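Local coordinates for protein peroxiredoxin (Akkermansia muciniphila, PDB 6KHX) that probably reduces hydrogen peroxide and organic hydroperoxides as a typical 2-Cys peroxiredoxin, a thiol-dependent peroxidase of the thioredoxin superfamily, at residues Leu2-Pro7 with Gly147-Gln152; Lys33-Leu38 with Arg66-Val71; Leu140-Lys145 with Arg168-Leu173. One frame throughout, in Å; residues are numbered along the deposited sequence.

Contact 1: residues Leu2-Pro7 with Gly147-Gln152; sequences LLIGKP and GIVRHQ
The carbonyl oxygen of Val149 is held by two groups of the N-terminal loop: one true hydrogen bond from Gly5 N, 2.9 Å from Val149 O and nearly along the C=O axis, and one weaker C-H...O contact from Ile4 CA. The bond is returned one residue on, where Val149 N donates to Lys6 O over 3.0 Å with an N-H...O angle of 171°. These two bonds clip a type II turn, Leu3 to Lys6, onto strand 149-155. Gly5 takes the left-handed conformation (phi 83°), in which a CB would press on the preceding carbonyl oxygen. Val149 projects its side chain at the turn, CG2 lying 3.9 Å from Leu3 CB and CG1 3.8 Å from Ile4 CD1. The same Ile4 CD1 reaches over the backbone to within 3.4 Å of His151 N. Gln152 has CG in the crowded position between N and carbonyl carbon, and its extended chain carries OE1 to Leu3 N, a long bond of 3.3 Å. Ile148 CG2 covers the centre of one face of the Arg150 guanidinium; that group forms salt bridges with Asp144 and with Asp156 of the second subunit. Two backbone bonds and one side-chain bond thus hold the turn, Leu3, Ile4 and Val149 add apolar packing, and through His151 and Gln152 the strand continues the sheet into the second subunit.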
loop_
_atom_site.group_PDB
_atom_site.type_symbol
_atom_site.label_atom_id
_atom_site.label_comp_id
_atom_site.label_asym_id
_atom_site.label_seq_id
_atom_site.Cartn_x
_atom_site.Cartn_y
_atom_site.Cartn_z
ATOM N N LEU B 2 26.526 14.374 -1.039
ATOM C CA LEU B 2 27.400 14.875 -2.102
ATOM C C LEU B 2 26.870 16.225 -2.565
ATOM O O LEU B 2 25.820 16.301 -3.211
ATOM C CB LEU B 2 27.489 13.897 -3.268
ATOM C CG LEU B 2 28.365 14.393 -4.422
ATOM C CD1 LEU B 2 29.772 14.715 -3.953
ATOM C CD2 LEU B 2 28.406 13.356 -5.529
ATOM N N LEU B 3 27.600 17.288 -2.244
ATOM C CA LEU B 3 27.159 18.628 -2.572
ATOM C C LEU B 3 27.925 19.270 -3.721
ATOM O O LEU B 3 27.516 20.341 -4.179
ATOM C CB LEU B 3 27.266 19.523 -1.329
ATOM C CG LEU B 3 26.314 19.153 -0.189
ATOM C CD1 LEU B 3 26.562 20.030 1.032
ATOM C CD2 LEU B 3 24.868 19.250 -0.634
ATOM N N ILE B 4 29.004 18.646 -4.209
ATOM C CA ILE B 4 29.804 19.250 -5.273
ATOM C C ILE B 4 28.949 19.461 -6.516
ATOM O O ILE B 4 28.293 18.536 -7.010
ATOM C CB ILE B 4 31.035 18.388 -5.587
ATOM C CG1 ILE B 4 31.923 18.275 -4.353
ATOM C CG2 ILE B 4 31.826 18.995 -6.736
ATOM C CD1 ILE B 4 32.484 19.581 -3.891
ATOM N N GLY B 5 28.971 20.684 -7.037
ATOM C CA GLY B 5 28.177 21.035 -8.192
ATOM C C GLY B 5 26.747 21.398 -7.883
ATOM O O GLY B 5 25.998 21.736 -8.809
ATOM N N LYS B 6 26.352 21.365 -6.615
ATOM C CA LYS B 6 24.999 21.638 -6.174
ATOM C C LYS B 6 24.987 22.854 -5.260
ATOM O O LYS B 6 26.008 23.195 -4.654
ATOM C CB LYS B 6 24.418 20.426 -5.433
ATOM C CG LYS B 6 24.235 19.212 -6.308
ATOM C CD LYS B 6 23.925 17.982 -5.484
ATOM C CE LYS B 6 23.975 16.726 -6.342
ATOM N NZ LYS B 6 23.984 15.500 -5.497
ATOM N N PRO B 7 23.850 23.539 -5.142
ATOM C CA PRO B 7 23.793 24.705 -4.253
ATOM C C PRO B 7 24.014 24.314 -2.799
ATOM O O PRO B 7 23.519 23.287 -2.326
ATOM C CB PRO B 7 22.381 25.263 -4.479
ATOM C CG PRO B 7 21.632 24.202 -5.197
ATOM C CD PRO B 7 22.633 23.400 -5.956
ATOM N N GLY B 147 26.761 30.342 -4.983
ATOM C CA GLY B 147 26.224 29.506 -3.929
ATOM C C GLY B 147 26.408 28.021 -4.144
ATOM O O GLY B 147 25.763 27.221 -3.458
ATOM N N ILE B 148 27.277 27.626 -5.076
ATOM C CA ILE B 148 27.506 26.227 -5.432
ATOM C C ILE B 148 28.758 25.714 -4.730
ATOM O O ILE B 148 29.786 26.405 -4.673
ATOM C CB ILE B 148 27.607 26.076 -6.961
ATOM C CG1 ILE B 148 26.320 26.605 -7.603
ATOM C CG2 ILE B 148 27.854 24.624 -7.348
ATOM C CD1 ILE B 148 26.439 26.883 -9.062
ATOM N N VAL B 149 28.671 24.499 -4.190
ATOM C CA VAL B 149 29.786 23.877 -3.483
ATOM C C VAL B 149 30.802 23.365 -4.498
ATOM O O VAL B 149 30.465 22.577 -5.387
ATOM C CB VAL B 149 29.298 22.738 -2.571
ATOM C CG1 VAL B 149 30.483 22.049 -1.886
ATOM C CG2 VAL B 149 28.311 23.263 -1.527
ATOM N N ARG B 150 32.057 23.798 -4.352
ATOM C CA ARG B 150 33.134 23.385 -5.239
ATOM C C ARG B 150 34.159 22.484 -4.570
ATOM O O ARG B 150 34.904 21.792 -5.275
ATOM C CB ARG B 150 33.858 24.615 -5.803
ATOM C CG ARG B 150 32.961 25.512 -6.623
ATOM C CD ARG B 150 32.515 24.755 -7.854
ATOM N NE ARG B 150 31.552 25.500 -8.649
ATOM C CZ ARG B 150 30.889 24.979 -9.672
ATOM N NH1 ARG B 150 31.089 23.709 -10.007
ATOM N NH2 ARG B 150 30.015 25.717 -10.352
ATOM N N HIS B 151 34.178 22.436 -3.242
ATOM C CA HIS B 151 35.139 21.635 -2.501
ATOM C C HIS B 151 34.563 21.358 -1.119
ATOM O O HIS B 151 34.007 22.261 -0.484
ATOM C CB HIS B 151 36.486 22.364 -2.409
ATOM C CG HIS B 151 37.339 21.934 -1.258
ATOM N ND1 HIS B 151 38.171 20.836 -1.314
ATOM C CD2 HIS B 151 37.509 22.471 -0.025
ATOM C CE1 HIS B 151 38.803 20.706 -0.162
ATOM N NE2 HIS B 151 38.422 21.687 0.637
ATOM N N GLN B 152 34.701 20.115 -0.656
ATOM C CA GLN B 152 34.271 19.768 0.688
ATOM C C GLN B 152 35.251 18.775 1.295
ATOM O O GLN B 152 35.877 17.975 0.590
ATOM C CB GLN B 152 32.851 19.190 0.722
ATOM C CG GLN B 152 32.685 17.879 -0.010
ATOM C CD GLN B 152 31.316 17.270 0.223
ATOM O OE1 GLN B 152 30.400 17.431 -0.590
ATOM N NE2 GLN B 152 31.158 16.593 1.362
#

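Contact 2: residues Lys33-Leu38 with Arg66-Val71; sequences KKYVIL and RDVAVV
The ring of Tyr35 meets the carbonyl oxygen of Asp67 at its edge and in its plane, Tyr35 CD1 standing 3.3 Å from Asp67 O, while Leu173 and Gln174 of helix 163-179 pack on the same side chain and its hydroxyl is hydrogen-bonded to Glu177. Strands 35-40 and 68-74 are parallel neighbours in the central sheet of the thioredoxin fold, joined by a beta-alpha-beta crossover through helices 48-58 and 60-65. Tyr35 N gives a hydrogen bond to Asp67 O, Ala69 N to Tyr35 O, Ile37 N to Ala69 O and Val71 N to Ile37 O. On one face of the sheet Val68 sits between Tyr35 and Ile37, with CG2 3.7 Å from Tyr35 CB and CG1 3.6 Å from Ile37 CG1. The other face brings Leu38 CD1 to 3.8 Å from Val71 CG1. An alanine in place of Tyr35 would remove the ring and hydroxyl and would probably lose both the link to Glu177 and the packing against helix 163-179. Asp67, with positive phi, closes helix 60-65 in a Schellman motif. Lys34, bent at its last torsion, crosses the Asp67 side chain at about a right angle to form a salt bridge, NZ to OD1 at 3.3 Å.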
loop_
_atom_site.group_PDB
_atom_site.type_symbol
_atom_site.label_atom_id
_atom_site.label_comp_id
_atom_site.label_asym_id
_atom_site.label_seq_id
_atom_site.Cartn_x
_atom_site.Cartn_y
_atom_site.Cartn_z
ATOM N N LYS B 33 28.404 38.117 -4.398
ATOM C CA LYS B 33 29.326 39.075 -3.801
ATOM C C LYS B 33 30.602 38.431 -3.284
ATOM O O LYS B 33 31.697 38.930 -3.568
ATOM C CB LYS B 33 28.639 39.834 -2.655
ATOM C CG LYS B 33 27.331 40.510 -3.027
ATOM C CD LYS B 33 26.784 41.290 -1.843
ATOM C CE LYS B 33 25.442 41.927 -2.147
ATOM N NZ LYS B 33 24.866 42.557 -0.921
ATOM N N LYS B 34 30.503 37.339 -2.524
ATOM C CA LYS B 34 31.680 36.725 -1.923
ATOM C C LYS B 34 31.611 35.203 -2.020
ATOM O O LYS B 34 30.530 34.611 -2.004
ATOM C CB LYS B 34 31.827 37.141 -0.451
ATOM C CG LYS B 34 31.971 38.639 -0.245
ATOM C CD LYS B 34 32.399 38.974 1.169
ATOM C CE LYS B 34 32.934 40.400 1.242
ATOM N NZ LYS B 34 34.038 40.664 0.264
ATOM N N TYR B 35 32.781 34.576 -2.115
ATOM C CA TYR B 35 32.890 33.152 -1.825
ATOM C C TYR B 35 32.663 32.932 -0.337
ATOM O O TYR B 35 32.716 33.866 0.463
ATOM C CB TYR B 35 34.271 32.611 -2.191
ATOM C CG TYR B 35 34.705 32.885 -3.606
ATOM C CD1 TYR B 35 35.241 34.121 -3.957
ATOM C CD2 TYR B 35 34.598 31.911 -4.590
ATOM C CE1 TYR B 35 35.645 34.382 -5.246
ATOM C CE2 TYR B 35 35.001 32.166 -5.887
ATOM C CZ TYR B 35 35.523 33.403 -6.207
ATOM O OH TYR B 35 35.927 33.665 -7.491
ATOM N N VAL B 36 32.387 31.689 0.040
ATOM C CA VAL B 36 32.195 31.350 1.446
ATOM C C VAL B 36 33.032 30.124 1.774
ATOM O O VAL B 36 32.977 29.117 1.061
ATOM C CB VAL B 36 30.715 31.100 1.796
ATOM C CG1 VAL B 36 30.575 30.799 3.282
ATOM C CG2 VAL B 36 29.862 32.295 1.413
ATOM N N ILE B 37 33.809 30.213 2.846
ATOM C CA ILE B 37 34.390 29.042 3.490
ATOM C C ILE B 37 33.548 28.782 4.732
ATOM O O ILE B 37 33.569 29.567 5.688
ATOM C CB ILE B 37 35.870 29.248 3.834
ATOM C CG1 ILE B 37 36.726 29.178 2.570
ATOM C CG2 ILE B 37 36.345 28.199 4.829
ATOM C CD1 ILE B 37 36.923 27.780 2.059
ATOM N N LEU B 38 32.769 27.703 4.699
ATOM C CA LEU B 38 31.868 27.340 5.790
ATOM C C LEU B 38 32.441 26.122 6.502
ATOM O O LEU B 38 32.651 25.082 5.872
ATOM C CB LEU B 38 30.465 27.045 5.252
ATOM C CG LEU B 38 29.422 26.494 6.227
ATOM C CD1 LEU B 38 29.045 27.557 7.248
ATOM C CD2 LEU B 38 28.181 25.983 5.501
ATOM N N ARG B 66 40.801 37.750 -0.786
ATOM C CA ARG B 66 40.283 36.886 -1.836
ATOM C C ARG B 66 38.760 36.898 -1.939
ATOM O O ARG B 66 38.189 36.014 -2.590
ATOM C CB ARG B 66 40.794 35.462 -1.633
ATOM C CG ARG B 66 42.196 35.243 -2.167
ATOM C CD ARG B 66 42.805 33.994 -1.584
ATOM N NE ARG B 66 43.738 34.329 -0.521
ATOM C CZ ARG B 66 45.047 34.116 -0.582
ATOM N NH1 ARG B 66 45.579 33.537 -1.651
ATOM N NH2 ARG B 66 45.818 34.467 0.438
ATOM N N ASP B 67 38.090 37.866 -1.310
ATOM C CA ASP B 67 36.633 37.995 -1.393
ATOM C C ASP B 67 35.940 36.745 -0.861
ATOM O O ASP B 67 34.949 36.267 -1.423
ATOM C CB ASP B 67 36.172 38.311 -2.817
ATOM C CG ASP B 67 35.980 39.791 -3.045
ATOM O OD1 ASP B 67 36.293 40.575 -2.122
ATOM O OD2 ASP B 67 35.512 40.169 -4.141
ATOM N N VAL B 68 36.480 36.203 0.226
ATOM C CA VAL B 68 35.972 34.993 0.851
ATOM C C VAL B 68 35.490 35.378 2.236
ATOM O O VAL B 68 36.236 35.980 3.015
ATOM C CB VAL B 68 37.035 33.888 0.929
ATOM C CG1 VAL B 68 36.499 32.709 1.717
ATOM C CG2 VAL B 68 37.461 33.459 -0.464
ATOM N N ALA B 69 34.231 35.080 2.520
ATOM C CA ALA B 69 33.680 35.225 3.852
ATOM C C ALA B 69 33.906 33.923 4.604
ATOM O O ALA B 69 33.627 32.841 4.075
ATOM C CB ALA B 69 32.192 35.555 3.779
ATOM N N VAL B 70 34.429 34.023 5.821
ATOM C CA VAL B 70 34.662 32.859 6.667
ATOM C C VAL B 70 33.500 32.750 7.644
ATOM O O VAL B 70 33.175 33.720 8.345
ATOM C CB VAL B 70 36.006 32.968 7.403
ATOM C CG1 VAL B 70 36.172 31.819 8.380
ATOM C CG2 VAL B 70 37.135 32.994 6.408
ATOM N N VAL B 71 32.866 31.576 7.687
ATOM C CA VAL B 71 31.712 31.338 8.549
ATOM C C VAL B 71 31.926 30.014 9.265
ATOM O O VAL B 71 32.149 28.984 8.616
ATOM C CB VAL B 71 30.389 31.307 7.758
ATOM C CG1 VAL B 71 29.209 31.095 8.695
ATOM C CG2 VAL B 71 30.199 32.571 6.937
#

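Contact 3: residues Leu140-Lys145 with Arg168-Leu173; sequences LFLIDK and RVVDAL
Strand 140-143 and helix 168-173 run in nearly the same direction, their axes inclined by 22° and 10.0 Å apart at closest approach. The side chain of Leu142 points toward the helix and carries most of the contact. Its chi1 of 177° carries CG toward the helix, anti to the backbone N, and chi2 of 56° turns the two methyls to different residues: CD2 lies 3.7 Å from Val169 CG1 and 3.8 Å from Leu173 CD2, whereas CD1 meets Val170 CG2 at 3.9 Å. The Leu142 side chain slides past Val169 in the opposite direction and crosses Val170 at about a right angle, so that it fits among Val169, Val170 and Leu173, which together span little more than one helical turn. This is the packing of helix 163-179 on one face of the central sheet of the thioredoxin fold, a layer that Ile37 and His151 extend by touching Leu142 from the neighbouring strands. Leu173, with CG likewise anti to its backbone N, also reaches past the end of the strand, where CD2 lies 3.9 Å from Asp144 CB. The carboxylate of Asp144 is engaged elsewhere: OD1 accepts from the backbone N atoms of Asp146 and Ile148.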
loop_
_atom_site.group_PDB
_atom_site.type_symbol
_atom_site.label_atom_id
_atom_site.label_comp_id
_atom_site.label_asym_id
_atom_site.label_seq_id
_atom_site.Cartn_x
_atom_site.Cartn_y
_atom_site.Cartn_z
ATOM N N LEU B 140 34.212 21.083 6.146
ATOM C CA LEU B 140 34.566 22.351 5.516
ATOM C C LEU B 140 34.078 22.363 4.075
ATOM O O LEU B 140 34.204 21.364 3.360
ATOM C CB LEU B 140 36.079 22.615 5.570
ATOM C CG LEU B 140 36.546 23.949 4.976
ATOM C CD1 LEU B 140 37.648 24.580 5.824
ATOM C CD2 LEU B 140 37.011 23.773 3.533
ATOM N N PHE B 141 33.500 23.493 3.665
ATOM C CA PHE B 141 32.930 23.649 2.334
ATOM C C PHE B 141 33.396 24.956 1.717
ATOM O O PHE B 141 33.407 26.003 2.382
ATOM C CB PHE B 141 31.389 23.623 2.351
ATOM C CG PHE B 141 30.813 22.387 2.974
ATOM C CD1 PHE B 141 30.722 22.265 4.355
ATOM C CD2 PHE B 141 30.390 21.336 2.182
ATOM C CE1 PHE B 141 30.209 21.127 4.927
ATOM C CE2 PHE B 141 29.875 20.191 2.749
ATOM C CZ PHE B 141 29.782 20.086 4.123
ATOM N N LEU B 142 33.778 24.881 0.442
ATOM C CA LEU B 142 34.046 26.051 -0.382
ATOM C C LEU B 142 32.830 26.305 -1.271
ATOM O O LEU B 142 32.433 25.433 -2.051
ATOM C CB LEU B 142 35.299 25.843 -1.230
ATOM C CG LEU B 142 35.594 27.007 -2.178
ATOM C CD1 LEU B 142 35.696 28.310 -1.387
ATOM C CD2 LEU B 142 36.850 26.751 -2.996
ATOM N N ILE B 143 32.234 27.488 -1.138
ATOM C CA ILE B 143 31.028 27.876 -1.859
ATOM C C ILE B 143 31.374 29.067 -2.743
ATOM O O ILE B 143 31.901 30.068 -2.247
ATOM C CB ILE B 143 29.894 28.232 -0.879
ATOM C CG1 ILE B 143 29.662 27.088 0.112
ATOM C CG2 ILE B 143 28.625 28.561 -1.622
ATOM C CD1 ILE B 143 28.850 27.491 1.320
ATOM N N ASP B 144 31.092 28.965 -4.043
ATOM C CA ASP B 144 31.447 30.060 -4.939
ATOM C C ASP B 144 30.380 31.159 -4.877
ATOM O O ASP B 144 29.411 31.086 -4.115
ATOM C CB ASP B 144 31.708 29.546 -6.363
ATOM C CG ASP B 144 30.456 29.042 -7.088
ATOM O OD1 ASP B 144 29.313 29.391 -6.715
ATOM O OD2 ASP B 144 30.629 28.271 -8.061
ATOM N N LYS B 145 30.570 32.210 -5.679
ATOM C CA LYS B 145 29.661 33.347 -5.619
ATOM C C LYS B 145 28.258 33.004 -6.106
ATOM O O LYS B 145 27.327 33.775 -5.853
ATOM C CB LYS B 145 30.221 34.522 -6.416
ATOM C CG LYS B 145 31.393 35.211 -5.743
ATOM C CD LYS B 145 31.815 36.437 -6.531
ATOM C CE LYS B 145 33.003 37.140 -5.908
ATOM N NZ LYS B 145 33.378 38.334 -6.710
ATOM N N ARG B 168 44.596 27.338 -0.471
ATOM C CA ARG B 168 45.064 26.787 -1.740
ATOM C C ARG B 168 43.893 26.429 -2.640
ATOM O O ARG B 168 43.916 26.707 -3.844
ATOM C CB ARG B 168 45.932 25.554 -1.495
ATOM C CG ARG B 168 46.673 25.077 -2.728
ATOM C CD ARG B 168 47.272 23.699 -2.531
ATOM N NE ARG B 168 46.265 22.646 -2.615
ATOM C CZ ARG B 168 45.885 22.069 -3.753
ATOM N NH1 ARG B 168 46.437 22.445 -4.898
ATOM N NH2 ARG B 168 44.959 21.116 -3.752
ATOM N N VAL B 169 42.855 25.810 -2.070
ATOM C CA VAL B 169 41.685 25.455 -2.862
ATOM C C VAL B 169 40.957 26.711 -3.333
ATOM O O VAL B 169 40.454 26.763 -4.463
ATOM C CB VAL B 169 40.762 24.519 -2.056
ATOM C CG1 VAL B 169 39.536 24.176 -2.860
ATOM C CG2 VAL B 169 41.497 23.243 -1.693
ATOM N N VAL B 170 40.901 27.746 -2.490
ATOM C CA VAL B 170 40.313 29.013 -2.922
ATOM C C VAL B 170 41.065 29.563 -4.127
ATOM O O VAL B 170 40.461 29.977 -5.125
ATOM C CB VAL B 170 40.299 30.026 -1.765
ATOM C CG1 VAL B 170 39.997 31.422 -2.293
ATOM C CG2 VAL B 170 39.276 29.621 -0.717
ATOM N N ASP B 171 42.399 29.579 -4.048
ATOM C CA ASP B 171 43.196 30.098 -5.154
ATOM C C ASP B 171 42.988 29.271 -6.412
ATOM O O ASP B 171 42.919 29.819 -7.516
ATOM C CB ASP B 171 44.677 30.156 -4.774
ATOM C CG ASP B 171 44.989 31.297 -3.817
ATOM O OD1 ASP B 171 44.223 32.290 -3.795
ATOM O OD2 ASP B 171 46.004 31.210 -3.092
ATOM N N ALA B 172 42.877 27.949 -6.272
ATOM C CA ALA B 172 42.644 27.115 -7.445
ATOM C C ALA B 172 41.283 27.412 -8.076
ATOM O O ALA B 172 41.173 27.538 -9.304
ATOM C CB ALA B 172 42.757 25.638 -7.074
ATOM N N LEU B 173 40.237 27.533 -7.255
ATOM C CA LEU B 173 38.917 27.835 -7.798
ATOM C C LEU B 173 38.924 29.174 -8.524
ATOM O O LEU B 173 38.408 29.291 -9.644
ATOM C CB LEU B 173 37.865 27.838 -6.688
ATOM C CG LEU B 173 36.501 28.361 -7.164
ATOM C CD1 LEU B 173 35.930 27.431 -8.212
ATOM C CD2 LEU B 173 35.509 28.558 -6.021
#

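In the fold
From the N terminus, contact 1 opens first and closes about 140 residues later, joining the initial loop to strand 149-155, outermost in the sheet within this chain. Contact 2 lies wholly within that span, a short crossover linking two central parallel strands. Contact 3 begins before contact 1 has closed and ends after it, so these two cross: strand 138-143 lies beside strand 149-155, and the chain then continues into helix 163-179. Strand 138-143 also borders strand 35-40, placing Leu142 between contacts 1 and 2. Backbone bonds join contact 3 to both others, and the Arg66-Asp171 salt bridge links it again to contact 2. Contacts 1 and 3 both touch the second subunit.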